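Local coordinates for N-acetylneuraminic acid (Sialic acid) synthetase (Leptospira borgpetersenii serovar Hardjo-bovis, PDB 6NCS), which probably makes sialic acid, or its 9-phosphate, as a manganese-binding synthase of the NeuB family, at residues L40-A51 with L91-I101. Sequence-based numbering, arbitrary orientation. Where two conformers were deposited one is given.
Sequences LNLALRMIDEAA and LLKERSQKKNI
D48 OD1 is gripped by two cations, R95 on helix 86-98 and K99 just past its end. R95 NH1 donates to D48 OD1 at 2.8 Å, with an N-H...O angle of 155°. D48 OD1 meets the guanidinium at its edge, near its plane, and the two flat groups are nearly coplanar. NH1 comes in on the syn side, somewhat out of the carboxylate plane. K99 NZ adds a longer salt bridge to D48 OD1, 3.6 Å away. A water accepts from K99 NZ and donates to D48 O, which ties the lysine to the backbone as well. Two positive charges probably favour the ionised aspartate. The R95 chain starts with CG anti to the backbone N (chi1 174°), then bends twice and curls back to D48. L44 covers one guanidinium face, and its CD2 also packs on R95 CB.

Beneath this network the contact is apolar. L92 is a knob in a hole formed by L40, A43, L44 and I47. Its CD2 branch does most of the touching; L92 CD2 lies 3.7 Å from A43 CB. I47 CD1 lies 3.5 Å from S96 OG, which is turned back to donate to L92 O. A Schellman motif, with N100 at positive phi as its C-prime residue, ends helix 86-98. I101 then packs its CD1 on A50 CB at 3.8 Å and its CG2 against I47 and A51.

The axes of segments 40-51 and 91-98 run nearly parallel, crossing at -22° with a closest approach of 9.5 Å. Helices 40-52 and 86-98 are neighbours on the outside of the TIM barrel. F60 of strand 57-62 touches A43, I47 and L92 from the barrel side, and F103 of strand 102-107 packs on L92 and S96.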
ATOM      1  N   LEU A  40       9.244 -17.651  32.979  1.00 28.39           N
ATOM      2  CA  LEU A  40      10.452 -17.717  32.160  1.00 25.49           C
ATOM      3  C   LEU A  40      10.369 -18.839  31.133  1.00 20.63           C
ATOM      4  O   LEU A  40      10.787 -18.663  29.984  1.00 19.76           O
ATOM      5  CB  LEU A  40      11.687 -17.895  33.044  1.00 24.64           C
ATOM      6  CG  LEU A  40      13.038 -17.942  32.322  1.00 23.14           C
ATOM      7  CD1 LEU A  40      13.238 -16.708  31.482  1.00 30.66           C
ATOM      8  CD2 LEU A  40      14.164 -18.073  33.346  1.00 24.20           C
ATOM      9  N   ASN A  41       9.859 -20.006  31.533  1.00 23.85           N
ATOM     10  CA  ASN A  41       9.733 -21.109  30.583  1.00 21.73           C
ATOM     11  C   ASN A  41       8.780 -20.767  29.455  1.00 20.84           C
ATOM     12  O   ASN A  41       8.977 -21.215  28.319  1.00 22.75           O
ATOM     13  CB  ASN A  41       9.273 -22.376  31.297  1.00 27.84           C
ATOM     14  CG  ASN A  41      10.349 -22.954  32.168  1.00 27.09           C
ATOM     15  OD1 ASN A  41      11.525 -22.644  31.984  1.00 31.38           O
ATOM     16  ND2 ASN A  41       9.964 -23.789  33.130  1.00 28.86           N
ATOM     17  N   LEU A  42       7.745 -19.979  29.740  1.00 20.97           N
ATOM     18  CA  LEU A  42       6.836 -19.565  28.680  1.00 20.04           C
ATOM     19  C   LEU A  42       7.524 -18.600  27.727  1.00 20.04           C
ATOM     20  O   LEU A  42       7.350 -18.693  26.503  1.00 20.92           O
ATOM     21  CB  LEU A  42       5.576 -18.939  29.281  1.00 23.29           C
ATOM     22  CG  LEU A  42       4.498 -18.496  28.292  1.00 21.52           C
ATOM     23  CD1 LEU A  42       4.140 -19.627  27.328  1.00 20.20           C
ATOM     24  CD2 LEU A  42       3.248 -18.029  29.054  1.00 22.56           C
ATOM     25  N   ALA A  43       8.320 -17.673  28.267  1.00 18.49           N
ATOM     26  CA  ALA A  43       9.070 -16.760  27.412  1.00 19.72           C
ATOM     27  C   ALA A  43      10.044 -17.517  26.517  1.00 19.61           C
ATOM     28  O   ALA A  43      10.211 -17.171  25.347  1.00 17.00           O
ATOM     29  CB  ALA A  43       9.813 -15.728  28.267  1.00 17.09           C
ATOM     30  N   LEU A  44      10.699 -18.555  27.054  1.00 18.02           N
ATOM     31  CA  LEU A  44      11.593 -19.369  26.236  1.00 21.36           C
ATOM     32  C   LEU A  44      10.825 -20.085  25.132  1.00 29.95           C
ATOM     33  O   LEU A  44      11.287 -20.158  23.984  1.00 22.99           O
ATOM     34  CB  LEU A  44      12.339 -20.376  27.121  1.00 20.10           C
ATOM     35  CG  LEU A  44      13.367 -19.770  28.070  1.00 20.39           C
ATOM     36  CD1 LEU A  44      13.835 -20.798  29.104  1.00 20.25           C
ATOM     37  CD2 LEU A  44      14.552 -19.230  27.297  1.00 22.52           C
ATOM     38  N   ARG A  45       9.641 -20.610  25.462  1.00 20.91           N
ATOM     39  CA  ARG A  45       8.788 -21.227  24.453  1.00 18.14           C
ATOM     40  C   ARG A  45       8.379 -20.222  23.387  1.00 17.06           C
ATOM     41  O   ARG A  45       8.290 -20.562  22.201  1.00 20.37           O
ATOM     42  CB  ARG A  45       7.545 -21.828  25.116  1.00 24.32           C
ATOM     43  CG  ARG A  45       6.522 -22.359  24.137  1.00 24.04           C
ATOM     44  CD  ARG A  45       5.303 -22.916  24.853  1.00 28.43           C
ATOM     45  NE  ARG A  45       4.253 -23.269  23.907  1.00 29.25           N
ATOM     46  CZ  ARG A  45       2.983 -23.453  24.237  1.00 37.25           C
ATOM     47  NH1 ARG A  45       2.598 -23.312  25.504  1.00 27.30           N
ATOM     48  NH2 ARG A  45       2.099 -23.774  23.302  1.00 34.34           N
ATOM     49  N   MET A  46       8.124 -18.975  23.790  1.00 16.52           N
ATOM     50  CA  MET A  46       7.756 -17.954  22.813  1.00 16.59           C
ATOM     51  C   MET A  46       8.887 -17.730  21.819  1.00 18.02           C
ATOM     52  O   MET A  46       8.645 -17.569  20.613  1.00 15.31           O
ATOM     53  CB  MET A  46       7.382 -16.656  23.534  1.00 15.31           C
ATOM     54  CG  MET A  46       6.116 -16.776  24.377  1.00 16.08           C
ATOM     55  SD  MET A  46       5.743 -15.249  25.285  1.00 21.12           S
ATOM     56  CE  MET A  46       5.042 -14.234  23.967  1.00 16.63           C
ATOM     57  N   ILE A  47      10.131 -17.750  22.306  1.00 17.18           N
ATOM     58  CA  ILE A  47      11.283 -17.609  21.416  1.00 18.61           C
ATOM     59  C   ILE A  47      11.329 -18.763  20.423  1.00 15.49           C
ATOM     60  O   ILE A  47      11.489 -18.557  19.213  1.00 15.31           O
ATOM     61  CB  ILE A  47      12.587 -17.539  22.223  1.00 15.45           C
ATOM     62  CG1 ILE A  47      12.652 -16.283  23.095  1.00 14.89           C
ATOM     63  CG2 ILE A  47      13.782 -17.596  21.278  1.00 17.59           C
ATOM     64  CD1 ILE A  47      13.828 -16.316  24.086  1.00 15.32           C
ATOM     65  N   ASP A  48      11.238 -20.000  20.928  1.00 15.95           N
ATOM     66  CA  ASP A  48      11.278 -21.172  20.051  1.00 17.80           C
ATOM     67  C   ASP A  48      10.256 -21.064  18.929  1.00 17.99           C
ATOM     68  O   ASP A  48      10.575 -21.282  17.753  1.00 17.29           O
ATOM     69  CB  ASP A  48      11.008 -22.453  20.846  1.00 26.06           C
ATOM     70  CG  ASP A  48      12.060 -22.742  21.900  1.00 25.91           C
ATOM     71  OD1 ASP A  48      13.134 -22.109  21.899  1.00 23.65           O
ATOM     72  OD2 ASP A  48      11.793 -23.627  22.741  1.00 22.98           O
ATOM     73  N   GLU A  49       9.006 -20.733  19.273  1.00 16.05           N
ATOM     74  CA  GLU A  49       7.959 -20.770  18.266  1.00 18.04           C
ATOM     75  C   GLU A  49       7.998 -19.551  17.349  1.00 20.55           C
ATOM     76  O   GLU A  49       7.564 -19.639  16.190  1.00 16.89           O
ATOM     77  CB  GLU A  49       6.599 -20.934  18.951  1.00 21.08           C
ATOM     78  CG  GLU A  49       6.564 -22.230  19.758  1.00 21.79           C
ATOM     79  CD  GLU A  49       5.171 -22.693  20.142  1.00 30.99           C
ATOM     80  OE1 GLU A  49       4.194 -22.301  19.476  1.00 29.14           O
ATOM     81  OE2 GLU A  49       5.058 -23.471  21.114  1.00 28.93           O
ATOM     82  N   ALA A  50       8.529 -18.423  17.834  1.00 18.43           N
ATOM     83  CA  ALA A  50       8.749 -17.269  16.961  1.00 16.03           C
ATOM     84  C   ALA A  50       9.853 -17.550  15.957  1.00 15.27           C
ATOM     85  O   ALA A  50       9.785 -17.104  14.804  1.00 14.52           O
ATOM     86  CB  ALA A  50       9.102 -16.029  17.785  1.00 13.26           C
ATOM     87  N   ALA A  51      10.890 -18.270  16.380  1.00 17.49           N
ATOM     88  CA  ALA A  51      11.941 -18.637  15.442  1.00 16.17           C
ATOM     89  C   ALA A  51      11.411 -19.618  14.410  1.00 23.79           C
ATOM     90  O   ALA A  51      11.724 -19.509  13.219  1.00 17.65           O
ATOM     91  CB  ALA A  51      13.143 -19.211  16.198  1.00 16.20           C
ATOM     92  N   LEU A  91      19.304 -15.352  29.745  1.00 19.13           N
ATOM     93  CA  LEU A  91      18.813 -16.650  29.288  1.00 21.57           C
ATOM     94  C   LEU A  91      17.974 -16.518  28.021  1.00 19.73           C
ATOM     95  O   LEU A  91      18.062 -17.362  27.123  1.00 21.49           O
ATOM     96  CB  LEU A  91      17.996 -17.313  30.391  1.00 25.20           C
ATOM     97  CG  LEU A  91      18.795 -17.750  31.614  1.00 32.33           C
ATOM     98  CD1 LEU A  91      17.864 -18.184  32.736  1.00 31.89           C
ATOM     99  CD2 LEU A  91      19.729 -18.874  31.206  1.00 27.79           C
ATOM    100  N   LEU A  92      17.144 -15.475  27.936  1.00 16.09           N
ATOM    101  CA  LEU A  92      16.347 -15.260  26.731  1.00 14.73           C
ATOM    102  C   LEU A  92      17.223 -14.891  25.537  1.00 18.88           C
ATOM    103  O   LEU A  92      16.986 -15.363  24.418  1.00 17.81           O
ATOM    104  CB  LEU A  92      15.302 -14.174  26.972  1.00 16.10           C
ATOM    105  CG  LEU A  92      14.266 -14.512  28.054  1.00 16.98           C
ATOM    106  CD1 LEU A  92      13.345 -13.311  28.290  1.00 17.82           C
ATOM    107  CD2 LEU A  92      13.455 -15.742  27.677  1.00 20.66           C
ATOM    108  N   LYS A  93      18.238 -14.053  25.750  1.00 17.93           N
ATOM    109  CA  LYS A  93      19.159 -13.733  24.663  1.00 17.97           C
ATOM    110  C   LYS A  93      19.901 -14.980  24.185  1.00 20.01           C
ATOM    111  O   LYS A  93      20.115 -15.164  22.977  1.00 16.61           O
ATOM    112  CB  LYS A  93      20.140 -12.652  25.121  1.00 18.46           C
ATOM    113  CG  LYS A  93      21.081 -12.146  24.038  1.00 19.34           C
ATOM    114  CD  LYS A  93      21.770 -10.863  24.495  1.00 28.31           C
ATOM    115  CE  LYS A  93      22.827 -10.393  23.498  1.00 34.03           C
ATOM    116  NZ  LYS A  93      24.034 -11.254  23.511  1.00 32.73           N
ATOM    117  N   GLU A  94      20.281 -15.855  25.117  1.00 21.75           N
ATOM    118  CA  GLU A  94      21.018 -17.060  24.750  0.57 22.99           C
ATOM    119  C   GLU A  94      20.151 -18.006  23.928  1.00 23.13           C
ATOM    120  O   GLU A  94      20.603 -18.550  22.912  1.00 19.19           O
ATOM    121  CB  GLU A  94      21.534 -17.759  26.009  0.57 22.50           C
ATOM    122  CG  GLU A  94      21.842 -19.245  25.826  0.57 31.86           C
ATOM    123  CD  GLU A  94      22.228 -19.935  27.129  0.57 35.25           C
ATOM    124  OE1 GLU A  94      23.436 -19.986  27.446  0.57 35.12           O
ATOM    125  OE2 GLU A  94      21.321 -20.419  27.841  0.57 29.87           O
ATOM    126  N   ARG A  95      18.904 -18.215  24.350  1.00 20.93           N
ATOM    127  CA  ARG A  95      17.999 -19.062  23.577  1.00 23.64           C
ATOM    128  C   ARG A  95      17.742 -18.468  22.200  1.00 19.83           C
ATOM    129  O   ARG A  95      17.660 -19.198  21.203  1.00 20.75           O
ATOM    130  CB  ARG A  95      16.674 -19.255  24.318  1.00 22.46           C
ATOM    131  CG  ARG A  95      15.611 -20.005  23.503  1.00 19.58           C
ATOM    132  CD  ARG A  95      15.962 -21.479  23.325  1.00 33.14           C
ATOM    133  NE  ARG A  95      15.990 -22.151  24.612  1.00 35.65           N
ATOM    134  CZ  ARG A  95      14.926 -22.682  25.204  1.00 37.03           C
ATOM    135  NH1 ARG A  95      13.744 -22.641  24.610  1.00 31.63           N
ATOM    136  NH2 ARG A  95      15.046 -23.260  26.393  1.00 37.14           N
ATOM    137  N   SER A  96      17.620 -17.141  22.125  1.00 15.95           N
ATOM    138  CA  SER A  96      17.405 -16.490  20.836  1.00 16.83           C
ATOM    139  C   SER A  96      18.583 -16.730  19.896  1.00 18.96           C
ATOM    140  O   SER A  96      18.396 -17.043  18.715  1.00 20.35           O
ATOM    141  CB  SER A  96      17.162 -14.995  21.041  1.00 17.95           C
ATOM    142  OG  SER A  96      15.968 -14.775  21.783  1.00 16.15           O
ATOM    143  N   GLN A  97      19.811 -16.595  20.397  1.00 19.34           N
ATOM    144  CA  GLN A  97      20.969 -16.845  19.545  0.58 21.33           C
ATOM    145  C   GLN A  97      20.993 -18.292  19.072  1.00 20.21           C
ATOM    146  O   GLN A  97      21.313 -18.566  17.909  1.00 23.66           O
ATOM    147  CB  GLN A  97      22.258 -16.493  20.288  0.58 22.46           C
ATOM    148  CG  GLN A  97      22.284 -15.054  20.761  0.58 30.64           C
ATOM    149  CD  GLN A  97      23.644 -14.597  21.233  0.58 34.31           C
ATOM    150  OE1 GLN A  97      23.744 -13.764  22.131  0.58 32.76           O
ATOM    151  NE2 GLN A  97      24.697 -15.120  20.620  0.58 37.28           N
ATOM    152  N   LYS A  98      20.652 -19.227  19.961  1.00 20.73           N
ATOM    153  CA  LYS A  98      20.635 -20.644  19.608  1.00 23.89           C
ATOM    154  C   LYS A  98      19.615 -20.941  18.517  1.00 25.17           C
ATOM    155  O   LYS A  98      19.841 -21.811  17.668  1.00 21.38           O
ATOM    156  CB  LYS A  98      20.338 -21.475  20.860  1.00 27.62           C
ATOM    157  CG  LYS A  98      20.127 -22.963  20.625  1.00 31.96           C
ATOM    158  CD  LYS A  98      20.074 -23.708  21.956  1.00 43.10           C
ATOM    159  CE  LYS A  98      19.445 -25.084  21.812  1.00 54.71           C
ATOM    160  NZ  LYS A  98      17.973 -25.072  22.069  1.00 59.74           N
ATOM    161  N   LYS A  99      18.492 -20.230  18.520  1.00 22.28           N
ATOM    162  CA  LYS A  99      17.418 -20.452  17.561  1.00 23.55           C
ATOM    163  C   LYS A  99      17.500 -19.523  16.353  1.00 21.55           C
ATOM    164  O   LYS A  99      16.584 -19.523  15.525  1.00 20.61           O
ATOM    165  CB  LYS A  99      16.062 -20.304  18.256  1.00 25.48           C
ATOM    166  CG  LYS A  99      15.771 -21.389  19.303  1.00 19.99           C
ATOM    167  CD  LYS A  99      16.014 -22.774  18.740  1.00 33.46           C
ATOM    168  CE  LYS A  99      15.467 -23.856  19.655  1.00 38.25           C
ATOM    169  NZ  LYS A  99      14.097 -24.278  19.238  1.00 43.13           N
ATOM    170  N   ASN A 100      18.572 -18.731  16.249  1.00 19.98           N
ATOM    171  CA  ASN A 100      18.796 -17.836  15.113  0.52 22.71           C
ATOM    172  C   ASN A 100      17.653 -16.837  14.935  1.00 22.99           C
ATOM    173  O   ASN A 100      17.158 -16.628  13.829  1.00 21.38           O
ATOM    174  CB  ASN A 100      19.009 -18.628  13.819  0.52 23.72           C
ATOM    175  CG  ASN A 100      20.222 -19.521  13.877  0.52 24.28           C
ATOM    176  OD1 ASN A 100      21.292 -19.104  14.318  0.52 27.56           O
ATOM    177  ND2 ASN A 100      20.061 -20.762  13.436  0.52 28.37           N
ATOM    178  N   ILE A 101      17.231 -16.219  16.035  1.00 16.28           N
ATOM    179  CA  ILE A 101      16.296 -15.107  15.974  1.00 17.54           C
ATOM    180  C   ILE A 101      16.906 -13.987  16.805  1.00 16.09           C
ATOM    181  O   ILE A 101      17.590 -14.249  17.799  1.00 18.54           O
ATOM    182  CB  ILE A 101      14.880 -15.500  16.461  1.00 14.66           C
ATOM    183  CG1 ILE A 101      13.901 -14.331  16.294  1.00 13.61           C
ATOM    184  CG2 ILE A 101      14.902 -16.000  17.900  1.00 13.94           C
ATOM    185  CD1 ILE A 101      12.424 -14.722  16.451  1.00 13.92           C
TER
HETATM  186  O   HOH W   1      12.667 -23.046  17.224  1.00 28.60           O